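Local coordinates for aquaporin AqpM (Methanothermobacter marburgensis str. Marburg, PDB 2F2B), which forms a homotetrameric membrane channel that lets water flow rapidly in either direction under osmotic drive and also admits some glycerol, at residues L60-I66 against G180-A184; H80-A84 against L198-R202; W55-G59 against I187-N192; F16-F20 against G114-F118; E11-F16 against Q107-F113. All coordinates share one frame; numbering follows the deposited sequence.

Contact 1 (L60-I66 against G180-A184); sequences LAFGFAI and GLTVA
With CG1 turned anti to its own carbonyl carbon (chi1 -73°) and the chain extended beyond it, Ile66 carries CD1 across to Val183. The two side chains meet at about a right angle, Ile66 CD1 lying 3.8 Å from Val183 CG1 and nearly as close to CG2. The other branch of Ile66, CG2, rests against Gly180 CA. On the far flank Leu60 has the same first torsion (chi1 -68°); its CD2 settles 3.7 Å from Ala184 CB and also meets Leu181 CD2, which in turn leans on Phe64 CE1. Between these flanks lies a glycine-to-glycine helix contact, an instructive case of close packing in the aquaporin fold: helices 52-73 and 175-194 run antiparallel with local axes only 7.3 Å apart, and the CA atoms of Gly63 and Gly180 are separated by 3.9 Å. Backbone meets backbone directly here. Gly180 CA offers a C-H to Gly63 O at 3.3 Å, and Gly63 CA in return abuts Gly180 O. The CG2 branch of Ile66 also lies beside a bound glycerol, probably from the crystallisation liquor, whereas Leu60 and Ala184 both pack on Phe64 of a neighbouring subunit.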
# COMPACT_ATOMS: atom_id res chain seq x y z
N LEU A 60 -1.47 2.84 7.71
CA LEU A 60 -1.54 1.44 7.29
C LEU A 60 -1.36 0.47 8.46
O LEU A 60 -1.89 -0.63 8.44
CB LEU A 60 -0.50 1.16 6.19
CG LEU A 60 -0.83 1.88 4.87
CD1 LEU A 60 0.36 1.81 3.93
CD2 LEU A 60 -2.07 1.24 4.23
N ALA A 61 -0.61 0.87 9.48
CA ALA A 61 -0.45 0.00 10.64
C ALA A 61 -1.86 -0.16 11.23
O ALA A 61 -2.24 -1.25 11.67
CB ALA A 61 0.50 0.63 11.67
N PHE A 62 -2.62 0.93 11.22
CA PHE A 62 -4.00 0.91 11.71
C PHE A 62 -4.86 0.11 10.74
O PHE A 62 -5.57 -0.81 11.13
CB PHE A 62 -4.57 2.33 11.79
CG PHE A 62 -4.41 2.99 13.12
CD1 PHE A 62 -5.29 2.72 14.16
CD2 PHE A 62 -3.39 3.91 13.33
CE1 PHE A 62 -5.16 3.36 15.39
CE2 PHE A 62 -3.25 4.56 14.56
CZ PHE A 62 -4.14 4.28 15.59
N GLY A 63 -4.78 0.49 9.47
CA GLY A 63 -5.58 -0.14 8.43
C GLY A 63 -5.44 -1.64 8.25
O GLY A 63 -6.44 -2.34 8.10
N PHE A 64 -4.20 -2.13 8.25
CA PHE A 64 -3.98 -3.56 8.09
C PHE A 64 -4.44 -4.32 9.33
O PHE A 64 -4.95 -5.44 9.23
CB PHE A 64 -2.49 -3.86 7.80
CG PHE A 64 -1.99 -3.29 6.50
CD1 PHE A 64 -2.83 -3.14 5.40
CD2 PHE A 64 -0.64 -2.97 6.35
CE1 PHE A 64 -2.34 -2.67 4.17
CE2 PHE A 64 -0.14 -2.50 5.14
CZ PHE A 64 -0.99 -2.35 4.04
N ALA A 65 -4.27 -3.72 10.51
CA ALA A 65 -4.70 -4.37 11.74
C ALA A 65 -6.23 -4.41 11.78
O ALA A 65 -6.82 -5.39 12.25
CB ALA A 65 -4.15 -3.62 12.96
N ILE A 66 -6.87 -3.35 11.28
CA ILE A 66 -8.33 -3.29 11.25
C ILE A 66 -8.87 -4.33 10.26
O ILE A 66 -9.83 -5.05 10.57
CB ILE A 66 -8.82 -1.87 10.84
CG1 ILE A 66 -8.59 -0.90 12.01
CG2 ILE A 66 -10.30 -1.89 10.45
CD1 ILE A 66 -8.69 0.57 11.65
N GLY A 180 -10.42 -1.01 6.31
CA GLY A 180 -9.08 -0.75 6.82
C GLY A 180 -8.33 0.28 5.99
O GLY A 180 -7.71 1.20 6.54
N LEU A 181 -8.36 0.15 4.67
CA LEU A 181 -7.65 1.09 3.81
C LEU A 181 -8.27 2.48 3.89
O LEU A 181 -7.57 3.49 3.79
CB LEU A 181 -7.62 0.59 2.36
CG LEU A 181 -6.83 -0.71 2.15
CD1 LEU A 181 -6.88 -1.10 0.68
CD2 LEU A 181 -5.38 -0.52 2.61
N THR A 182 -9.59 2.55 4.08
CA THR A 182 -10.25 3.84 4.19
C THR A 182 -9.71 4.57 5.43
O THR A 182 -9.42 5.76 5.39
CB THR A 182 -11.77 3.67 4.29
OG1 THR A 182 -12.24 3.07 3.08
CG2 THR A 182 -12.46 5.03 4.46
N VAL A 183 -9.56 3.83 6.53
CA VAL A 183 -9.02 4.42 7.75
C VAL A 183 -7.58 4.89 7.49
O VAL A 183 -7.19 5.98 7.92
CB VAL A 183 -9.04 3.42 8.93
CG1 VAL A 183 -8.23 3.97 10.11
CG2 VAL A 183 -10.48 3.18 9.37
N ALA A 184 -6.79 4.07 6.80
CA ALA A 184 -5.40 4.44 6.50
C ALA A 184 -5.36 5.77 5.75
O ALA A 184 -4.53 6.64 6.05
CB ALA A 184 -4.72 3.35 5.67

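Contact 2 (H80-A84 against L198-R202); sequences HINPA and LNPAR. With GOL (glycerol), chain B.
Asn82 and Asn199 lay their side-chain amides one on the other, the two NPA motifs of the channel meeting as a stacked pair. The amides enter from opposite directions and their planes differ by only 9°, with Asn82 CG 3.4 Å from Asn199 CG. Each amide reaches past its partner to a backbone carbonyl just ahead of the other asparagine. Asn199 ND2 bonds Ile81 O at 2.9 Å, in the carbonyl plane and on a lone pair; Asn82 ND2 bonds Leu198 O at 2.8 Å, here tilted 31° from that plane. The oxygens turn the other way, to the helix starts: as N-caps, Asn82 OD1 accepts from Ala84 N, and Asn199 OD1 from Arg202 N and, weakly, Ala201 N. Both ends of each amide are therefore gripped, which fixes its rotation. Behind the stack the prolines interlock, Pro83 CD touching Pro200 CD. Pro83 CD also lies 3.6 Å from Ala201 CB. The remaining donor capacity of both asparagines faces a glycerol, probably from the crystallisation liquor. Asn82 ND2 holds its O2 at 3.1 Å, while Asn199 ND2 gives an almost straight bond of 172° to O3.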
# COMPACT_ATOMS: atom_id res chain seq x y z
N HIS A 80 -17.08 -4.22 15.33
CA HIS A 80 -17.30 -2.77 15.32
C HIS A 80 -16.03 -2.07 15.80
O HIS A 80 -15.58 -1.10 15.20
CB HIS A 80 -18.44 -2.38 16.28
CG HIS A 80 -19.77 -2.97 15.93
ND1 HIS A 80 -20.92 -2.63 16.61
CD2 HIS A 80 -20.14 -3.89 15.01
CE1 HIS A 80 -21.94 -3.31 16.12
NE2 HIS A 80 -21.49 -4.08 15.15
N ILE A 81 -15.49 -2.58 16.91
CA ILE A 81 -14.28 -2.07 17.57
C ILE A 81 -14.17 -0.55 17.58
O ILE A 81 -13.07 0.01 17.54
CB ILE A 81 -13.00 -2.71 16.96
CG1 ILE A 81 -12.85 -2.34 15.48
CG2 ILE A 81 -13.07 -4.23 17.12
CD1 ILE A 81 -11.55 -2.84 14.85
N ASN A 82 -15.32 0.10 17.67
CA ASN A 82 -15.41 1.56 17.65
C ASN A 82 -16.79 1.98 18.17
O ASN A 82 -17.80 1.68 17.55
CB ASN A 82 -15.25 2.03 16.20
CG ASN A 82 -15.21 3.53 16.07
OD1 ASN A 82 -15.70 4.26 16.93
ND2 ASN A 82 -14.64 4.01 14.97
N PRO A 83 -16.84 2.67 19.32
CA PRO A 83 -18.13 3.11 19.87
C PRO A 83 -18.96 3.94 18.89
O PRO A 83 -20.19 3.86 18.90
CB PRO A 83 -17.72 3.92 21.11
CG PRO A 83 -16.47 3.20 21.56
CD PRO A 83 -15.74 2.96 20.25
N ALA A 84 -18.29 4.73 18.06
CA ALA A 84 -19.00 5.56 17.08
C ALA A 84 -19.68 4.71 16.01
O ALA A 84 -20.74 5.08 15.49
CB ALA A 84 -18.04 6.55 16.44
N LEU A 198 -11.22 9.06 15.05
CA LEU A 198 -12.43 8.48 14.46
C LEU A 198 -13.02 7.43 15.38
O LEU A 198 -13.97 6.74 15.01
CB LEU A 198 -12.11 7.80 13.13
CG LEU A 198 -11.08 8.42 12.18
CD1 LEU A 198 -10.94 7.52 10.94
CD2 LEU A 198 -11.52 9.83 11.78
N ASN A 199 -12.50 7.34 16.60
CA ASN A 199 -12.89 6.27 17.51
C ASN A 199 -12.72 6.64 18.99
O ASN A 199 -11.60 6.76 19.47
CB ASN A 199 -11.98 5.09 17.15
CG ASN A 199 -12.35 3.81 17.84
OD1 ASN A 199 -12.77 3.80 19.00
ND2 ASN A 199 -12.16 2.70 17.14
N PRO A 200 -13.83 6.79 19.73
CA PRO A 200 -13.73 7.15 21.15
C PRO A 200 -12.89 6.18 22.00
O PRO A 200 -12.21 6.61 22.93
CB PRO A 200 -15.19 7.19 21.60
CG PRO A 200 -15.91 7.62 20.35
CD PRO A 200 -15.24 6.76 19.30
N ALA A 201 -12.94 4.89 21.69
CA ALA A 201 -12.18 3.90 22.45
C ALA A 201 -10.69 3.98 22.11
O ALA A 201 -9.84 3.87 23.00
CB ALA A 201 -12.72 2.49 22.17
N ARG A 202 -10.39 4.16 20.83
CA ARG A 202 -9.00 4.25 20.38
C ARG A 202 -8.29 5.44 21.02
O ARG A 202 -7.06 5.46 21.13
CB ARG A 202 -8.96 4.35 18.84
CG ARG A 202 -7.59 4.68 18.25
CD ARG A 202 -7.48 6.18 17.98
NE ARG A 202 -6.20 6.55 17.36
CZ ARG A 202 -5.08 6.78 18.04
NH1 ARG A 202 -5.06 6.66 19.36
NH2 ARG A 202 -3.98 7.13 17.39
C1 GOL B . -12.27 0.69 12.56
O1 GOL B . -12.95 -0.66 11.99
C2 GOL B . -12.96 1.74 13.17
O2 GOL B . -14.27 1.64 12.97
C3 GOL B . -12.19 2.48 13.73
O3 GOL B . -10.87 3.10 14.28

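Contact 3 (W55-G59 against I187-N192); sequences WVAIG and ITTLGN
Trp55 reaches from helix 52-73 into a hole formed by Ile187, Thr188, Gly191 and Asn192, a knob-into-hole fit dominated by one indole. Its first torsion (chi1 -83°) aims the ring system at the opposing helix. CB passes loosely by Thr188 O, and Trp55 CE3 then meets Ile187 CG2 at 4.0 Å. Further out the six-membered ring is laid against backbone: Gly191 CA sits over its face, 3.7 Å from the centroid, in a CH-pi contact. The same face takes Gly191 C and Asn192 N, with Asn192 N 3.4 Å from Trp55 CZ2. Trp55 CH2 comes 3.3 Å from Gly191 O. At the polar edge Trp55 NE1 donates to Asn192 OD1 at 2.9 Å, with an N-H...O angle of 145°. This oxygen lies near the indole plane and is used on a lone pair, the amide standing almost perpendicular to the ring. Asn192 is itself held by ND2, bonded to Phe42 O in the loop that precedes helix 52-73. Nearer the crossing, Gly59 CA rests on Ile187 CG2, while Val56 packs beside Thr188, whose OG1 is bonded to Ala184 O of its own helix. Locally, segments 55-59 and 187-192 have their axes at 112°, with Ile58 turned to helix 4-33, and Val56 and Leu190 packed on a neighbouring subunit.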
# COMPACT_ATOMS: atom_id res chain seq x y z
N TRP A 55 3.10 9.29 7.93
CA TRP A 55 1.67 9.28 8.19
C TRP A 55 0.94 8.15 7.49
O TRP A 55 0.03 7.55 8.07
CB TRP A 55 1.05 10.63 7.82
CG TRP A 55 1.19 11.64 8.94
CD1 TRP A 55 1.88 12.82 8.90
CD2 TRP A 55 0.63 11.54 10.25
NE1 TRP A 55 1.77 13.46 10.11
CE2 TRP A 55 1.01 12.70 10.96
CE3 TRP A 55 -0.16 10.58 10.90
CZ2 TRP A 55 0.63 12.93 12.29
CZ3 TRP A 55 -0.54 10.81 12.22
CH2 TRP A 55 -0.14 11.98 12.90
N VAL A 56 1.31 7.83 6.25
CA VAL A 56 0.62 6.72 5.58
C VAL A 56 1.07 5.40 6.21
O VAL A 56 0.31 4.43 6.24
CB VAL A 56 0.87 6.72 4.04
CG1 VAL A 56 2.27 6.25 3.72
CG2 VAL A 56 -0.19 5.85 3.35
N ALA A 57 2.29 5.37 6.74
CA ALA A 57 2.79 4.16 7.40
C ALA A 57 1.96 3.92 8.67
O ALA A 57 1.54 2.80 8.94
CB ALA A 57 4.27 4.30 7.75
N ILE A 58 1.74 4.98 9.45
CA ILE A 58 0.93 4.85 10.66
C ILE A 58 -0.49 4.48 10.24
O ILE A 58 -1.12 3.60 10.82
CB ILE A 58 0.92 6.17 11.48
CG1 ILE A 58 2.31 6.40 12.08
CG2 ILE A 58 -0.15 6.10 12.58
CD1 ILE A 58 2.53 7.81 12.62
N GLY A 59 -0.99 5.16 9.21
CA GLY A 59 -2.32 4.87 8.72
C GLY A 59 -2.49 3.41 8.34
O GLY A 59 -3.53 2.80 8.62
N ILE A 187 -6.33 8.78 8.07
CA ILE A 187 -5.23 9.11 8.97
C ILE A 187 -4.12 9.85 8.23
O ILE A 187 -3.50 10.77 8.76
CB ILE A 187 -4.66 7.83 9.65
CG1 ILE A 187 -5.67 7.30 10.67
CG2 ILE A 187 -3.31 8.13 10.33
CD1 ILE A 187 -5.33 5.90 11.21
N THR A 188 -3.86 9.44 6.99
CA THR A 188 -2.81 10.09 6.21
C THR A 188 -3.10 11.58 6.06
O THR A 188 -2.20 12.42 6.18
CB THR A 188 -2.69 9.43 4.81
OG1 THR A 188 -2.41 8.04 4.97
CG2 THR A 188 -1.57 10.08 4.00
N THR A 189 -4.37 11.93 5.85
CA THR A 189 -4.76 13.32 5.68
C THR A 189 -4.94 14.10 6.99
O THR A 189 -4.39 15.19 7.16
CB THR A 189 -6.10 13.43 4.91
OG1 THR A 189 -5.98 12.78 3.63
CG2 THR A 189 -6.47 14.90 4.68
N LEU A 190 -5.70 13.52 7.91
CA LEU A 190 -6.03 14.16 9.18
C LEU A 190 -5.13 13.90 10.39
O LEU A 190 -5.31 14.52 11.44
CB LEU A 190 -7.48 13.79 9.55
CG LEU A 190 -8.65 14.73 9.21
CD1 LEU A 190 -8.31 15.70 8.10
CD2 LEU A 190 -9.87 13.89 8.86
N GLY A 191 -4.17 12.99 10.25
CA GLY A 191 -3.30 12.67 11.36
C GLY A 191 -2.62 13.89 11.98
O GLY A 191 -2.63 14.05 13.21
N ASN A 192 -2.06 14.75 11.14
CA ASN A 192 -1.35 15.93 11.63
C ASN A 192 -2.26 17.10 11.99
O ASN A 192 -1.79 18.22 12.22
CB ASN A 192 -0.31 16.38 10.61
CG ASN A 192 0.99 16.84 11.26
OD1 ASN A 192 1.94 16.07 11.37
ND2 ASN A 192 1.02 18.09 11.70

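Contact 4 (F16-F20 against G114-F118); sequences FILVF and GSFIF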
# COMPACT_ATOMS: atom_id res chain seq x y z
N PHE A 16 -8.34 -4.15 21.16
CA PHE A 16 -7.01 -4.30 21.73
C PHE A 16 -6.02 -4.27 20.56
O PHE A 16 -5.00 -3.58 20.60
CB PHE A 16 -6.92 -5.65 22.47
CG PHE A 16 -5.54 -6.03 22.94
CD1 PHE A 16 -4.55 -6.41 22.03
CD2 PHE A 16 -5.22 -6.01 24.29
CE1 PHE A 16 -3.27 -6.77 22.46
CE2 PHE A 16 -3.94 -6.37 24.73
CZ PHE A 16 -2.97 -6.75 23.81
N ILE A 17 -6.33 -5.03 19.51
CA ILE A 17 -5.48 -5.10 18.32
C ILE A 17 -5.36 -3.74 17.64
O ILE A 17 -4.26 -3.31 17.28
CB ILE A 17 -6.05 -6.13 17.31
CG1 ILE A 17 -5.85 -7.55 17.87
CG2 ILE A 17 -5.38 -5.97 15.95
CD1 ILE A 17 -6.64 -8.63 17.14
N LEU A 18 -6.49 -3.07 17.47
CA LEU A 18 -6.51 -1.76 16.84
C LEU A 18 -5.56 -0.78 17.53
O LEU A 18 -4.76 -0.11 16.88
CB LEU A 18 -7.95 -1.22 16.85
CG LEU A 18 -8.26 0.09 16.13
CD1 LEU A 18 -9.74 0.14 15.77
CD2 LEU A 18 -7.88 1.27 17.01
N VAL A 19 -5.64 -0.71 18.86
CA VAL A 19 -4.80 0.21 19.62
C VAL A 19 -3.34 -0.24 19.76
O VAL A 19 -2.42 0.57 19.61
CB VAL A 19 -5.41 0.44 21.03
CG1 VAL A 19 -4.51 1.35 21.86
CG2 VAL A 19 -6.79 1.07 20.88
N PHE A 20 -3.13 -1.52 20.04
CA PHE A 20 -1.77 -2.03 20.17
C PHE A 20 -0.95 -1.77 18.91
O PHE A 20 0.13 -1.19 18.97
CB PHE A 20 -1.80 -3.54 20.48
CG PHE A 20 -0.43 -4.16 20.65
CD1 PHE A 20 0.35 -4.48 19.54
CD2 PHE A 20 0.08 -4.42 21.92
CE1 PHE A 20 1.62 -5.04 19.69
CE2 PHE A 20 1.34 -4.99 22.08
CZ PHE A 20 2.12 -5.30 20.96
N GLY A 114 -4.89 -2.88 25.33
CA GLY A 114 -4.00 -2.88 24.18
C GLY A 114 -2.87 -1.88 24.36
O GLY A 114 -1.70 -2.18 24.07
N SER A 115 -3.21 -0.69 24.85
CA SER A 115 -2.23 0.36 25.08
C SER A 115 -1.26 -0.07 26.19
O SER A 115 -0.06 0.14 26.09
CB SER A 115 -2.94 1.66 25.48
OG SER A 115 -2.02 2.72 25.63
N PHE A 116 -1.81 -0.66 27.25
CA PHE A 116 -0.99 -1.11 28.37
C PHE A 116 0.02 -2.18 27.97
O PHE A 116 1.20 -2.11 28.33
CB PHE A 116 -1.88 -1.67 29.48
CG PHE A 116 -1.12 -2.24 30.64
CD1 PHE A 116 -0.40 -1.41 31.49
CD2 PHE A 116 -1.10 -3.61 30.86
CE1 PHE A 116 0.34 -1.94 32.55
CE2 PHE A 116 -0.37 -4.16 31.92
CZ PHE A 116 0.35 -3.32 32.76
N ILE A 117 -0.44 -3.18 27.23
CA ILE A 117 0.44 -4.26 26.80
C ILE A 117 1.49 -3.75 25.82
O ILE A 117 2.62 -4.22 25.82
CB ILE A 117 -0.37 -5.43 26.19
CG1 ILE A 117 -1.24 -6.07 27.28
CG2 ILE A 117 0.57 -6.48 25.60
CD1 ILE A 117 -0.45 -6.68 28.44
N PHE A 118 1.13 -2.78 24.98
CA PHE A 118 2.11 -2.24 24.05
C PHE A 118 3.20 -1.54 24.86
O PHE A 118 4.39 -1.65 24.56
CB PHE A 118 1.50 -1.23 23.09
CG PHE A 118 2.49 -0.69 22.11
CD1 PHE A 118 2.89 -1.45 21.02
CD2 PHE A 118 3.10 0.54 22.33
CE1 PHE A 118 3.90 -1.00 20.16
CE2 PHE A 118 4.10 1.00 21.48
CZ PHE A 118 4.50 0.23 20.40
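Phe20 and Phe118 form the aromatic part of this contact, a T-shaped pair with centroids 5.2 Å apart and planes at 84°. Phe118 is the edge: its CD1 stands over the centre of the Phe20 ring and also comes 3.4 Å from Phe20 O. The CH-pi contribution comes from Gly114, whose CA lies over one face of Phe16, 3.6 Å from the ring centroid. Phe16 holds CG anti to its backbone N (chi1 172°), swinging the ring across the glycine rather than along its own helix. Gly114 O lies near the plane of the Phe20 ring at its edge, 3.6 Å from CD2. Among apolar contacts, Ile117 is divided between two rings, CG1 touching the edge of Phe16 at CE2 (3.7 Å) and CG2 meeting Phe20 CE2 at 3.9 Å. Val19 CG1 packs on the backbone N and CB of Ser115. The local axes of 16-20 and 114-118, on two transmembrane spans of the aquaporin bundle, cross at -47°, and both Phe16 and Phe20 pack on Val152 of a neighbouring subunit. Lacking polar bonds between its segments, the contact relies on dispersion and weak C-H interactions, with ring shape rather than charge setting the fit.

Contact 5 (E11-F16 against Q107-F113); sequences EFIGTF and QLLGAAF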
# COMPACT_ATOMS: atom_id res chain seq x y z
N GLU A 11 -15.03 -8.18 20.60
CA GLU A 11 -14.90 -6.72 20.49
C GLU A 11 -13.70 -6.24 21.32
O GLU A 11 -13.00 -5.31 20.93
CB GLU A 11 -16.18 -6.03 20.96
CG GLU A 11 -17.35 -6.15 19.99
CD GLU A 11 -17.10 -5.44 18.67
OE1 GLU A 11 -16.73 -4.25 18.70
OE2 GLU A 11 -17.28 -6.06 17.60
N PHE A 12 -13.47 -6.89 22.46
CA PHE A 12 -12.34 -6.54 23.33
C PHE A 12 -11.04 -6.83 22.58
O PHE A 12 -10.14 -5.98 22.52
CB PHE A 12 -12.41 -7.37 24.62
CG PHE A 12 -11.22 -7.20 25.53
CD1 PHE A 12 -10.04 -7.91 25.31
CD2 PHE A 12 -11.28 -6.34 26.63
CE1 PHE A 12 -8.94 -7.76 26.16
CE2 PHE A 12 -10.19 -6.19 27.49
CZ PHE A 12 -9.02 -6.90 27.25
N ILE A 13 -10.94 -8.03 22.02
CA ILE A 13 -9.75 -8.43 21.27
C ILE A 13 -9.51 -7.52 20.07
O ILE A 13 -8.38 -7.08 19.83
CB ILE A 13 -9.87 -9.90 20.79
CG1 ILE A 13 -9.84 -10.84 22.00
CG2 ILE A 13 -8.74 -10.24 19.82
CD1 ILE A 13 -10.19 -12.28 21.67
N GLY A 14 -10.57 -7.25 19.32
CA GLY A 14 -10.45 -6.40 18.15
C GLY A 14 -9.98 -5.00 18.46
O GLY A 14 -9.15 -4.44 17.74
N THR A 15 -10.50 -4.41 19.53
CA THR A 15 -10.10 -3.06 19.88
C THR A 15 -8.69 -3.06 20.48
O THR A 15 -7.94 -2.11 20.32
CB THR A 15 -11.10 -2.42 20.86
OG1 THR A 15 -12.44 -2.66 20.39
CG2 THR A 15 -10.88 -0.92 20.93
N PHE A 16 -8.34 -4.15 21.16
CA PHE A 16 -7.01 -4.30 21.73
C PHE A 16 -6.02 -4.27 20.56
O PHE A 16 -5.00 -3.58 20.60
CB PHE A 16 -6.92 -5.65 22.47
CG PHE A 16 -5.54 -6.03 22.94
CD1 PHE A 16 -4.55 -6.41 22.03
CD2 PHE A 16 -5.22 -6.01 24.29
CE1 PHE A 16 -3.27 -6.77 22.46
CE2 PHE A 16 -3.94 -6.37 24.73
CZ PHE A 16 -2.97 -6.75 23.81
N GLN A 107 -15.13 -2.49 24.16
CA GLN A 107 -14.22 -1.72 23.31
C GLN A 107 -13.30 -0.83 24.15
O GLN A 107 -12.09 -0.78 23.92
CB GLN A 107 -15.02 -0.88 22.31
CG GLN A 107 -15.85 -1.71 21.32
CD GLN A 107 -16.98 -0.93 20.69
OE1 GLN A 107 -17.22 0.23 21.03
NE2 GLN A 107 -17.70 -1.56 19.76
N LEU A 108 -13.87 -0.14 25.14
CA LEU A 108 -13.06 0.73 26.00
C LEU A 108 -12.01 -0.08 26.76
O LEU A 108 -10.85 0.32 26.87
CB LEU A 108 -13.96 1.48 26.98
CG LEU A 108 -14.92 2.51 26.38
CD1 LEU A 108 -15.89 3.01 27.45
CD2 LEU A 108 -14.11 3.68 25.81
N LEU A 109 -12.43 -1.23 27.28
CA LEU A 109 -11.53 -2.11 28.03
C LEU A 109 -10.43 -2.66 27.12
O LEU A 109 -9.26 -2.70 27.49
CB LEU A 109 -12.32 -3.27 28.65
CG LEU A 109 -13.28 -2.89 29.78
CD1 LEU A 109 -14.07 -4.13 30.21
CD2 LEU A 109 -12.50 -2.32 30.95
N GLY A 110 -10.81 -3.09 25.92
CA GLY A 110 -9.84 -3.62 24.98
C GLY A 110 -8.79 -2.59 24.61
O GLY A 110 -7.60 -2.90 24.51
N ALA A 111 -9.23 -1.35 24.39
CA ALA A 111 -8.32 -0.27 24.03
C ALA A 111 -7.34 0.01 25.16
O ALA A 111 -6.15 0.22 24.93
CB ALA A 111 -9.11 0.98 23.70
N ALA A 112 -7.85 0.03 26.39
CA ALA A 112 -7.00 0.29 27.55
C ALA A 112 -5.95 -0.81 27.71
O ALA A 112 -4.78 -0.52 27.97
CB ALA A 112 -7.86 0.39 28.82
N PHE A 113 -6.35 -2.06 27.55
CA PHE A 113 -5.42 -3.18 27.69
C PHE A 113 -4.42 -3.21 26.53
O PHE A 113 -3.25 -3.52 26.72
CB PHE A 113 -6.19 -4.50 27.75
CG PHE A 113 -5.38 -5.65 28.31
CD1 PHE A 113 -5.42 -6.90 27.71
CD2 PHE A 113 -4.60 -5.48 29.46
CE1 PHE A 113 -4.69 -7.97 28.23
CE2 PHE A 113 -3.87 -6.54 29.99
CZ PHE A 113 -3.92 -7.79 29.37
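Phe12 and Gly110 bring their CA atoms to 4.2 Å where the local axes of 11-16 (helix 4-33) and 107-113 (helix 100-122) cross at -41°, 7.0 Å apart. The glycine allows this approach, and backbone C-H groups exploit it: Gly110 CA points to Phe12 O at 3.4 Å, and Phe16 CA to Gly110 O at 3.2 Å. Gly110 CA also lies over one face of the Phe12 ring. Beside it, Phe12 CZ meets Phe113 CD1 at 3.6 Å, and that same CD1 touches Phe16 CE2, the Phe16 and Phe113 rings meeting obliquely. Polar chemistry gathers at the other end. Glu11, bent at chi2 (-65°), runs alongside the extended Gln107, and Gln107 NE2 donates to Glu11 OE1 at 3.0 Å in a nearly straight bond (168°), on the anti side and out of the carboxylate plane; NE2 also bonds Thr86 OG1. Thr15 OG1 bonds back to Glu11 O at 2.8 Å. It comes from the face opposite to the backbone N, leaving methyl CG2 against Gln107 O and Ala111 CB. The Glu11 carboxylate has further partners, Ser77 OG (the strongest) and His80 N at OE2 and Ile81 N at OE1, donors that would probably favour its charged form. The inner side of the crossing faces both the loop leading into helix 83-91, where Thr15 touches Ile81, and helix 200-214, where Thr15 and Gln107 touch Ala201.

Overall arrangement
From the N terminus, helix 4-33 supplies the first segments of contacts 5 and 4, helix 52-73 those of contacts 3 and 1, and residues 80-84 open contact 2. Helix 100-122 closes contacts 5 and 4 in turn; helix 175-194 closes contact 1 and then contact 3, so contact 1 lies wholly within the span of contact 3. All other pairs cross, and contact 2, closed last at 198-202, crosses each of the rest. It sits centrally, about 10 Å from contact 5 and about 14 Å from contact 1, centre to centre. Glu11 and Leu18 of helix 4-33 both reach it, and Phe62 touches Arg202, tying the two transmembrane helix pairs to the paired NPA loops.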